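Local atomic coordinates of probable sugar ABC transporter, sugar-binding protein (Streptococcus pneumoniae, PDB entry 2W7Y), a protein that binds the blood group A-trisaccharide, probably as the solute-binding component of an ABC transporter for carbohydrate uptake. Residues V276-V281 and G296-G301; W282-M287 and K369-A374; V340-V345 and K357-K362. All blocks are in the same frame, centred on the assembly; numbering follows the deposited sequence.

Contact 1 of 3, residues V276-V281 and G296-G301; sequences VFFNGV and GIYPAG. With A2G (2-acetamido-2-deoxy-alpha-D-galactopyranose), chain C.
Phe278 meets Tyr298 rim to rim where the short strand 276-277, antiparallel to strand 157-164 in a mixed sheet, runs out toward the sugar site of this bacterial solute-binding protein. Val276 bonds through its backbone to Ala200, and Phe277 to Trp162 of strand 157-164. Phe278 then forms the centre of an inverse gamma turn, with a weak bond from Asn279 N back to Phe277 O. Its CG lies anti to the carbonyl carbon (chi1 -50°), which sends the ring to the tyrosine: CD1 of Phe278 comes within 3.5 Å of CE1 of Tyr298. The ring centroids are 5.8 Å apart and the planes only 20° from parallel, yet neither ring covers the face of the other. The phenol reaches in lengthwise from the loop between strands 293-296 and 302-306, until its OH stands 3.7 Å from CB of Phe278. Phe201 meets Phe278 edge-to-face, and Leu210 of helix 207-215 touches both aromatic side chains.

One residue on, Asn279 turns from the tyrosine to the bound glycan, ND2 donating to O6 of the N-acetylgalactosamine at 2.9 Å with an N-H...O angle of 163°. Its OD1 takes a weak bond from Gly280 N (2.9 Å), which helps to set the rotation of the amide. Gly280 O in turn accepts from Trp162 NE1.

Contact 2 of 3, residues W282-M287 and K369-A374; sequences WASGEM and KILGQA. With GAL (beta-D-galactopyranose), chain B; A2G (2-acetamido-2-deoxy-alpha-D-galactopyranose), chain C.
Ser284 carries OG anti to its own carbonyl carbon (chi1 -69°), and Ile370 has CG1 between its backbone N and carbonyl carbon (chi1 84°); with these settings the serine and the isoleucine tip come together between the short helix 284-287 and helix 366-379. CD1 of Ile370 lies 3.8 Å from CB of Ser284 and 3.7 Å from the serine O. On the next residue, the backbone itself is approached: OG of Ser284 rests 3.4 Å from CA of Leu371, while CB and CG of that leucine pack beside the hydroxymethyl group. The two backbones are close, with the CA atoms of Ser284 and Leu371 5.5 Å apart, as the small serine permits. Though OG is set among carbon atoms, it has a polar partner in Val281 O, to which it is hydrogen-bonded. Trp162 of strand 157-164 touches both Ser284 and Ile370.

Two residues before the serine, the side chain of Trp282 leaves the backbone away from helix 366-379 and enters the sugar site. Galactose lies over one face of the indole, its C5 3.5 Å above the plane and offset toward the rim. In the plane of the ring, at its edge, NE1 donates to O6 of the N-acetylgalactosamine at 2.9 Å (N-H...O angle 149°); a second, weak bond goes to O5 of the same residue. One face of the indole is thus covered by one sugar while its N-H donates to the next, and Phe157 meets it edge-to-face. An aromatic platform under a pyranose, with polar groups reading hydroxyls around it, is typical of carbohydrate-binding sites, here the glycan pocket of a probable ABC-transporter binding protein.

Contact 3 of 3, residues V340-V345 and K357-K362; sequences VIFEKV and KELSEK
The Phe342 ring meets Ser360 at its edge: OG lies near the ring plane, 3.3 Å from CZ. Leu359 approaches the same side chain obliquely, with its CB 3.5 Å from CE2 and its CD2 3.7 Å from CD2 of Phe342. The phenylalanine and leucine side chains run past each other in opposite directions, so each lies alongside the other. Phe342 reaches across the gap because its CG is anti to the backbone N (chi1 -177°), directing the ring toward helix 356-361. The serine hydroxyl at the ring edge is hydrogen-bonded to Val356 O, a turn earlier in its own helix, and more weakly to Thr368 O.

Glu343, one residue further, lies at the margin of the contact. Its chain is extended beyond CG and crosses Leu359 at about a right angle, bringing OE1 to 3.9 Å from CG of the leucine, a van der Waals approach of the carboxylate to an aliphatic group. The nearest CA atoms, those of Glu343 and Leu359, are 8.0 Å apart, leaving the side chains to make the contact.

This is helix-to-helix packing between helix 335-343 and helix 356-361, which follows it in the chain. Helix 366-379 supplies Thr368, Leu371 and Ile375 against Phe342, and on another side of helix 335-343 Val340 packs on Leu62 of helix 54-69.

How the contacts relate
Contacts 1 and 2 are buried and contact 3 is only partly so, lying farther from the chain's centre. The first two share the bound N-acetylgalactosamine and meet directly, Val281 CG1 lying 3.6 Å from Ala374 CB; their first segments are consecutive in the chain. Contact 3 is about 8 Å from contact 1 at the nearest atoms, but is joined to contact 2 through helix 366-379, with Gly372 CA 3.4 Å from Ser360 OG. Beside their apolar packing, contacts 1 and 2 each give that sugar a polar donor, the Asn279 amide and the Trp282 N-H; contact 3 touches no sugar and mixes a ring with leucine, serine and a carboxylate.

Contact 1 of 3, residues V276-V281 and G296-G301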
loop_
_atom_site.group_PDB
_atom_site.type_symbol
_atom_site.label_atom_id
_atom_site.label_comp_id
_atom_site.label_asym_id
_atom_site.label_seq_id
_atom_site.Cartn_x
_atom_site.Cartn_y
_atom_site.Cartn_z
ATOM N N VAL A 276 -15.650 -1.427 9.177
ATOM C CA VAL A 276 -14.628 -0.686 8.442
ATOM C C VAL A 276 -13.475 -1.590 7.975
ATOM O O VAL A 276 -13.160 -2.602 8.603
ATOM C CB VAL A 276 -14.145 0.582 9.232
ATOM C CG1 VAL A 276 -13.909 0.258 10.673
ATOM C CG2 VAL A 276 -12.897 1.210 8.599
ATOM N N PHE A 277 -12.877 -1.211 6.847
ATOM C CA PHE A 277 -11.835 -1.991 6.192
ATOM C C PHE A 277 -10.742 -1.051 5.720
ATOM O O PHE A 277 -10.955 -0.248 4.815
ATOM C CB PHE A 277 -12.439 -2.767 5.013
ATOM C CG PHE A 277 -11.471 -3.666 4.292
ATOM C CD1 PHE A 277 -10.622 -4.520 4.992
ATOM C CD2 PHE A 277 -11.443 -3.689 2.904
ATOM C CE1 PHE A 277 -9.741 -5.360 4.316
ATOM C CE2 PHE A 277 -10.571 -4.528 2.218
ATOM C CZ PHE A 277 -9.715 -5.364 2.926
ATOM N N PHE A 278 -9.577 -1.144 6.349
ATOM C CA PHE A 278 -8.449 -0.293 5.996
ATOM C C PHE A 278 -7.660 -0.894 4.831
ATOM O O PHE A 278 -6.738 -1.690 5.031
ATOM C CB PHE A 278 -7.541 -0.042 7.214
ATOM C CG PHE A 278 -8.286 0.405 8.449
ATOM C CD1 PHE A 278 -8.882 1.660 8.503
ATOM C CD2 PHE A 278 -8.389 -0.431 9.553
ATOM C CE1 PHE A 278 -9.577 2.079 9.637
ATOM C CE2 PHE A 278 -9.078 -0.021 10.693
ATOM C CZ PHE A 278 -9.680 1.234 10.734
ATOM N N ASN A 279 -8.058 -0.526 3.615
ATOM C CA ASN A 279 -7.347 -0.929 2.402
ATOM C C ASN A 279 -7.414 0.170 1.339
ATOM O O ASN A 279 -8.227 1.090 1.443
ATOM C CB ASN A 279 -7.881 -2.259 1.859
ATOM C CG ASN A 279 -6.860 -2.999 1.002
ATOM O OD1 ASN A 279 -5.685 -2.628 0.958
ATOM N ND2 ASN A 279 -7.308 -4.046 0.312
ATOM N N GLY A 280 -6.547 0.073 0.331
ATOM C CA GLY A 280 -6.422 1.108 -0.694
ATOM C C GLY A 280 -7.529 1.141 -1.728
ATOM O O GLY A 280 -8.465 0.344 -1.676
ATOM N N VAL A 281 -7.407 2.071 -2.673
ATOM C CA VAL A 281 -8.408 2.272 -3.724
ATOM C C VAL A 281 -8.546 1.050 -4.637
ATOM O O VAL A 281 -9.611 0.805 -5.204
ATOM C CB VAL A 281 -8.127 3.555 -4.571
ATOM C CG1 VAL A 281 -8.165 4.801 -3.698
ATOM C CG2 VAL A 281 -6.794 3.461 -5.318
ATOM N N GLY A 296 -14.018 6.160 2.300
ATOM C CA GLY A 296 -13.826 7.303 3.173
ATOM C C GLY A 296 -12.346 7.462 3.429
ATOM O O GLY A 296 -11.535 6.720 2.880
ATOM N N ILE A 297 -11.983 8.426 4.264
ATOM C CA ILE A 297 -10.590 8.573 4.696
ATOM C C ILE A 297 -10.507 8.628 6.222
ATOM O O ILE A 297 -11.518 8.468 6.910
ATOM C CB ILE A 297 -9.859 9.781 4.019
ATOM C CG1 ILE A 297 -10.611 11.099 4.258
ATOM C CG2 ILE A 297 -9.648 9.516 2.523
ATOM C CD1 ILE A 297 -9.828 12.340 3.893
ATOM N N TYR A 298 -9.304 8.863 6.734
ATOM C CA TYR A 298 -9.008 8.760 8.160
ATOM C C TYR A 298 -9.311 10.058 8.916
ATOM O O TYR A 298 -9.392 11.120 8.293
ATOM C CB TYR A 298 -7.549 8.321 8.343
ATOM C CG TYR A 298 -7.257 6.978 7.707
ATOM C CD1 TYR A 298 -7.303 5.804 8.459
ATOM C CD2 TYR A 298 -6.961 6.878 6.347
ATOM C CE1 TYR A 298 -7.045 4.567 7.873
ATOM C CE2 TYR A 298 -6.706 5.654 5.754
ATOM C CZ TYR A 298 -6.751 4.502 6.518
ATOM O OH TYR A 298 -6.503 3.285 5.924
ATOM N N PRO A 299 -9.507 9.973 10.257
ATOM C CA PRO A 299 -9.847 11.130 11.103
ATOM C C PRO A 299 -8.979 12.363 10.862
ATOM O O PRO A 299 -7.785 12.239 10.558
ATOM C CB PRO A 299 -9.623 10.603 12.519
ATOM C CG PRO A 299 -9.886 9.159 12.420
ATOM C CD PRO A 299 -9.439 8.731 11.054
ATOM N N ALA A 300 -9.598 13.534 11.009
ATOM C CA ALA A 300 -8.977 14.836 10.728
ATOM C C ALA A 300 -8.617 15.037 9.247
ATOM O O ALA A 300 -7.732 15.827 8.917
ATOM C CB ALA A 300 -7.762 15.082 11.646
ATOM N N GLY A 301 -9.328 14.330 8.366
ATOM C CA GLY A 301 -9.163 14.470 6.920
ATOM C C GLY A 301 -7.812 14.039 6.374
ATOM O O GLY A 301 -7.295 14.650 5.441
HETATM O O5 A2G C . -2.626 -4.348 -0.416
HETATM C C1 A2G C . -1.233 -4.044 -0.698
HETATM C C2 A2G C . -0.409 -4.484 0.501
HETATM N N2 A2G C . 1.018 -4.248 0.280
HETATM C C3 A2G C . -0.603 -5.989 0.732
HETATM O O3 A2G C . 0.238 -6.439 1.795
HETATM C C4 A2G C . -2.075 -6.304 1.004
HETATM O O4 A2G C . -2.495 -5.685 2.227
HETATM C C5 A2G C . -2.915 -5.774 -0.165
HETATM C C6 A2G C . -4.411 -5.975 0.072
HETATM O O6 A2G C . -5.126 -5.350 -0.996
HETATM C C7 A2G C . 1.760 -3.563 1.143
HETATM O O7 A2G C . 1.335 -3.042 2.174
HETATM C C8 A2G C . 3.229 -3.447 0.748
#

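Contact 2 of 3, residues W282-M287 and K369-A374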
loop_
_atom_site.group_PDB
_atom_site.type_symbol
_atom_site.label_atom_id
_atom_site.label_comp_id
_atom_site.label_asym_id
_atom_site.label_seq_id
_atom_site.Cartn_x
_atom_site.Cartn_y
_atom_site.Cartn_z
ATOM N N TRP A 282 -7.460 0.285 -4.748
ATOM C CA TRP A 282 -7.395 -0.910 -5.584
ATOM C C TRP A 282 -8.376 -2.007 -5.153
ATOM O O TRP A 282 -8.594 -2.968 -5.889
ATOM C CB TRP A 282 -5.962 -1.450 -5.603
ATOM C CG TRP A 282 -5.394 -1.712 -4.227
ATOM C CD1 TRP A 282 -5.537 -2.851 -3.490
ATOM C CD2 TRP A 282 -4.602 -0.816 -3.432
ATOM N NE1 TRP A 282 -4.882 -2.724 -2.291
ATOM C CE2 TRP A 282 -4.303 -1.484 -2.225
ATOM C CE3 TRP A 282 -4.113 0.484 -3.622
ATOM C CZ2 TRP A 282 -3.532 -0.900 -1.217
ATOM C CZ3 TRP A 282 -3.348 1.063 -2.618
ATOM C CH2 TRP A 282 -3.067 0.373 -1.432
ATOM N N ALA A 283 -8.969 -1.846 -3.970
ATOM C CA ALA A 283 -9.974 -2.775 -3.443
ATOM C C ALA A 283 -11.336 -2.647 -4.129
ATOM O O ALA A 283 -12.221 -3.482 -3.927
ATOM C CB ALA A 283 -10.126 -2.588 -1.939
ATOM N N SER A 284 -11.483 -1.605 -4.946
ATOM C CA SER A 284 -12.752 -1.229 -5.581
ATOM C C SER A 284 -13.482 -2.342 -6.331
ATOM O O SER A 284 -14.706 -2.438 -6.245
ATOM C CB SER A 284 -12.533 -0.043 -6.514
ATOM O OG SER A 284 -12.236 1.113 -5.767
ATOM N N GLY A 285 -12.735 -3.164 -7.065
ATOM C CA GLY A 285 -13.309 -4.282 -7.814
ATOM C C GLY A 285 -13.977 -5.335 -6.948
ATOM O O GLY A 285 -14.970 -5.947 -7.354
ATOM N N GLU A 286 -13.423 -5.550 -5.758
ATOM C CA GLU A 286 -13.985 -6.491 -4.788
ATOM C C GLU A 286 -15.100 -5.828 -3.994
ATOM O O GLU A 286 -16.000 -6.490 -3.475
ATOM C CB GLU A 286 -12.896 -6.985 -3.828
ATOM C CG GLU A 286 -11.835 -7.864 -4.474
ATOM C CD GLU A 286 -12.389 -9.188 -4.949
ATOM O OE1 GLU A 286 -12.269 -9.483 -6.161
ATOM O OE2 GLU A 286 -12.953 -9.931 -4.115
HETATM N N MSE A 287 -15.036 -4.504 -3.923
HETATM C CA MSE A 287 -15.936 -3.729 -3.089
HETATM C C MSE A 287 -17.256 -3.393 -3.787
HETATM O O MSE A 287 -18.311 -3.376 -3.147
HETATM C CB MSE A 287 -15.218 -2.467 -2.613
HETATM C CG MSE A 287 -15.315 -2.236 -1.122
HETATM SE SE MSE A 287 -14.018 -3.163 0.011
HETATM C CE MSE A 287 -14.435 -5.038 -0.291
ATOM N N LYS A 369 -16.570 3.635 -11.038
ATOM C CA LYS A 369 -17.262 4.717 -10.327
ATOM C C LYS A 369 -16.739 4.963 -8.908
ATOM O O LYS A 369 -16.321 6.076 -8.599
ATOM C CB LYS A 369 -18.779 4.480 -10.292
ATOM C CG LYS A 369 -19.512 4.906 -11.560
ATOM C CD LYS A 369 -20.981 4.473 -11.534
ATOM C CE LYS A 369 -21.824 5.340 -10.601
ATOM N NZ LYS A 369 -23.214 4.822 -10.491
ATOM N N ILE A 370 -16.764 3.940 -8.048
ATOM C CA ILE A 370 -16.266 4.112 -6.673
ATOM C C ILE A 370 -14.746 4.197 -6.613
ATOM O O ILE A 370 -14.205 4.743 -5.661
ATOM C CB ILE A 370 -16.821 3.074 -5.613
ATOM C CG1 ILE A 370 -16.038 1.747 -5.603
ATOM C CG2 ILE A 370 -18.337 2.924 -5.689
ATOM C CD1 ILE A 370 -16.261 0.839 -6.768
ATOM N N LEU A 371 -14.069 3.669 -7.633
ATOM C CA LEU A 371 -12.621 3.822 -7.766
ATOM C C LEU A 371 -12.270 5.299 -7.885
ATOM O O LEU A 371 -11.436 5.806 -7.136
ATOM C CB LEU A 371 -12.105 3.084 -9.002
ATOM C CG LEU A 371 -10.737 2.388 -9.020
ATOM C CD1 LEU A 371 -10.290 2.231 -10.463
ATOM C CD2 LEU A 371 -9.658 3.060 -8.193
ATOM N N GLY A 372 -12.920 5.977 -8.827
ATOM C CA GLY A 372 -12.750 7.412 -9.032
ATOM C C GLY A 372 -13.166 8.223 -7.822
ATOM O O GLY A 372 -12.555 9.251 -7.523
ATOM N N GLN A 373 -14.205 7.758 -7.129
ATOM C CA GLN A 373 -14.678 8.386 -5.896
ATOM C C GLN A 373 -13.639 8.257 -4.787
ATOM O O GLN A 373 -13.345 9.226 -4.088
ATOM C CB GLN A 373 -16.012 7.772 -5.444
ATOM C CG GLN A 373 -16.722 8.592 -4.369
ATOM C CD GLN A 373 -17.768 7.815 -3.583
ATOM O OE1 GLN A 373 -18.190 6.721 -3.972
ATOM N NE2 GLN A 373 -18.199 8.388 -2.465
ATOM N N ALA A 374 -13.083 7.055 -4.644
ATOM C CA ALA A 374 -12.050 6.778 -3.650
ATOM C C ALA A 374 -10.767 7.574 -3.909
ATOM O O ALA A 374 -10.166 8.106 -2.973
ATOM C CB ALA A 374 -11.761 5.281 -3.590
HETATM C C1 GAL B . -1.694 -4.733 -5.526
HETATM C C2 GAL B . -1.111 -5.115 -4.165
HETATM C C3 GAL B . -1.458 -4.059 -3.111
HETATM C C4 GAL B . -1.163 -2.638 -3.605
HETATM C C5 GAL B . -1.846 -2.431 -4.965
HETATM C C6 GAL B . -1.635 -1.040 -5.567
HETATM O O1 GAL B . -1.129 -5.567 -6.513
HETATM O O2 GAL B . -1.644 -6.370 -3.797
HETATM O O3 GAL B . -0.768 -4.332 -1.913
HETATM O O4 GAL B . 0.232 -2.461 -3.691
HETATM O O5 GAL B . -1.378 -3.404 -5.880
HETATM O O6 GAL B . -2.672 -0.779 -6.496
HETATM O O5 A2G C . -2.626 -4.348 -0.416
HETATM C C1 A2G C . -1.233 -4.044 -0.698
HETATM C C2 A2G C . -0.409 -4.484 0.501
HETATM N N2 A2G C . 1.018 -4.248 0.280
HETATM C C3 A2G C . -0.603 -5.989 0.732
HETATM O O3 A2G C . 0.238 -6.439 1.795
HETATM C C4 A2G C . -2.075 -6.304 1.004
HETATM O O4 A2G C . -2.495 -5.685 2.227
HETATM C C5 A2G C . -2.915 -5.774 -0.165
HETATM C C6 A2G C . -4.411 -5.975 0.072
HETATM O O6 A2G C . -5.126 -5.350 -0.996
HETATM C C7 A2G C . 1.760 -3.563 1.143
HETATM O O7 A2G C . 1.335 -3.042 2.174
HETATM C C8 A2G C . 3.229 -3.447 0.748
#

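Contact 3 of 3, residues V340-V345 and K357-K362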
loop_
_atom_site.group_PDB
_atom_site.type_symbol
_atom_site.label_atom_id
_atom_site.label_comp_id
_atom_site.label_asym_id
_atom_site.label_seq_id
_atom_site.Cartn_x
_atom_site.Cartn_y
_atom_site.Cartn_z
ATOM N N VAL A 340 -5.399 0.420 -19.081
ATOM C CA VAL A 340 -5.792 -0.916 -18.625
ATOM C C VAL A 340 -5.650 -1.018 -17.105
ATOM O O VAL A 340 -6.496 -1.619 -16.444
ATOM C CB VAL A 340 -4.979 -2.034 -19.333
ATOM C CG1 VAL A 340 -5.380 -3.413 -18.819
ATOM C CG2 VAL A 340 -5.166 -1.956 -20.846
ATOM N N ILE A 341 -4.588 -0.417 -16.562
ATOM C CA ILE A 341 -4.372 -0.359 -15.111
ATOM C C ILE A 341 -5.551 0.299 -14.388
ATOM O O ILE A 341 -5.934 -0.150 -13.319
ATOM C CB ILE A 341 -3.023 0.344 -14.723
ATOM C CG1 ILE A 341 -1.799 -0.445 -15.232
ATOM C CG2 ILE A 341 -2.938 0.589 -13.215
ATOM C CD1 ILE A 341 -1.576 -1.826 -14.599
ATOM N N PHE A 342 -6.133 1.342 -14.975
ATOM C CA PHE A 342 -7.310 1.987 -14.385
ATOM C C PHE A 342 -8.633 1.262 -14.664
ATOM O O PHE A 342 -9.427 1.055 -13.750
ATOM C CB PHE A 342 -7.404 3.466 -14.794
ATOM C CG PHE A 342 -8.561 4.193 -14.165
ATOM C CD1 PHE A 342 -8.570 4.468 -12.802
ATOM C CD2 PHE A 342 -9.651 4.590 -14.933
ATOM C CE1 PHE A 342 -9.644 5.125 -12.217
ATOM C CE2 PHE A 342 -10.726 5.252 -14.355
ATOM C CZ PHE A 342 -10.725 5.518 -12.996
ATOM N N GLU A 343 -8.861 0.873 -15.920
ATOM C CA GLU A 343 -10.167 0.356 -16.361
ATOM C C GLU A 343 -10.418 -1.132 -16.083
ATOM O O GLU A 343 -11.520 -1.505 -15.680
ATOM C CB GLU A 343 -10.391 0.646 -17.849
ATOM C CG GLU A 343 -10.524 2.123 -18.200
ATOM C CD GLU A 343 -10.968 2.348 -19.635
ATOM O OE1 GLU A 343 -11.719 3.317 -19.878
ATOM O OE2 GLU A 343 -10.576 1.559 -20.525
ATOM N N LYS A 344 -9.416 -1.975 -16.331
ATOM C CA LYS A 344 -9.541 -3.422 -16.129
ATOM C C LYS A 344 -9.053 -3.831 -14.744
ATOM O O LYS A 344 -9.766 -4.502 -13.994
ATOM C CB LYS A 344 -8.781 -4.192 -17.213
ATOM C CG LYS A 344 -9.636 -4.642 -18.386
ATOM C CD LYS A 344 -9.944 -3.504 -19.344
ATOM C CE LYS A 344 -11.046 -3.889 -20.318
ATOM N NZ LYS A 344 -12.341 -4.151 -19.623
ATOM N N VAL A 345 -7.822 -3.443 -14.431
ATOM C CA VAL A 345 -7.309 -3.503 -13.075
ATOM C C VAL A 345 -7.971 -2.319 -12.391
ATOM O O VAL A 345 -7.956 -1.213 -12.919
ATOM C CB VAL A 345 -5.768 -3.326 -13.054
ATOM C CG1 VAL A 345 -5.224 -3.428 -11.635
ATOM C CG2 VAL A 345 -5.090 -4.326 -13.994
ATOM N N LYS A 357 -10.542 10.985 -13.702
ATOM C CA LYS A 357 -11.860 11.594 -13.500
ATOM C C LYS A 357 -12.740 11.460 -14.727
ATOM O O LYS A 357 -13.890 11.032 -14.624
ATOM C CB LYS A 357 -11.741 13.069 -13.112
ATOM C CG LYS A 357 -11.766 13.324 -11.613
ATOM C CD LYS A 357 -12.300 14.709 -11.291
ATOM C CE LYS A 357 -13.819 14.768 -11.421
ATOM N NZ LYS A 357 -14.368 16.103 -11.083
ATOM N N GLU A 358 -12.193 11.836 -15.885
ATOM C CA GLU A 358 -12.893 11.741 -17.164
ATOM C C GLU A 358 -13.233 10.291 -17.512
ATOM O O GLU A 358 -14.307 10.015 -18.052
ATOM C CB GLU A 358 -12.060 12.391 -18.272
ATOM C CG GLU A 358 -12.644 12.286 -19.674
ATOM C CD GLU A 358 -12.136 13.381 -20.597
ATOM O OE1 GLU A 358 -11.130 13.149 -21.306
ATOM O OE2 GLU A 358 -12.738 14.478 -20.604
ATOM N N LEU A 359 -12.318 9.374 -17.204
ATOM C CA LEU A 359 -12.566 7.946 -17.404
ATOM C C LEU A 359 -13.664 7.427 -16.470
ATOM O O LEU A 359 -14.497 6.615 -16.878
ATOM C CB LEU A 359 -11.270 7.138 -17.266
ATOM C CG LEU A 359 -10.500 6.778 -18.546
ATOM C CD1 LEU A 359 -10.420 7.923 -19.568
ATOM C CD2 LEU A 359 -9.116 6.258 -18.206
ATOM N N SER A 360 -13.668 7.911 -15.229
ATOM C CA SER A 360 -14.756 7.640 -14.283
ATOM C C SER A 360 -16.072 8.250 -14.762
ATOM O O SER A 360 -17.115 7.603 -14.664
ATOM C CB SER A 360 -14.422 8.171 -12.888
ATOM O OG SER A 360 -13.291 7.518 -12.347
ATOM N N GLU A 361 -16.003 9.490 -15.264
ATOM C CA GLU A 361 -17.135 10.189 -15.887
ATOM C C GLU A 361 -17.842 9.285 -16.895
ATOM O O GLU A 361 -19.028 8.991 -16.756
ATOM C CB GLU A 361 -16.664 11.445 -16.653
ATOM C CG GLU A 361 -16.440 12.753 -15.873
ATOM C CD GLU A 361 -16.169 13.950 -16.819
ATOM O OE1 GLU A 361 -16.880 14.066 -17.828
ATOM O OE2 GLU A 361 -15.256 14.766 -16.574
ATOM N N LYS A 362 -17.081 8.849 -17.898
ATOM C CA LYS A 362 -17.613 8.197 -19.096
ATOM C C LYS A 362 -17.791 6.678 -18.970
ATOM O O LYS A 362 -18.094 6.001 -19.961
ATOM C CB LYS A 362 -16.717 8.523 -20.299
ATOM C CG LYS A 362 -16.803 9.970 -20.776
ATOM C CD LYS A 362 -15.800 10.282 -21.897
ATOM C CE LYS A 362 -16.040 9.453 -23.167
ATOM N NZ LYS A 362 -17.399 9.642 -23.757
#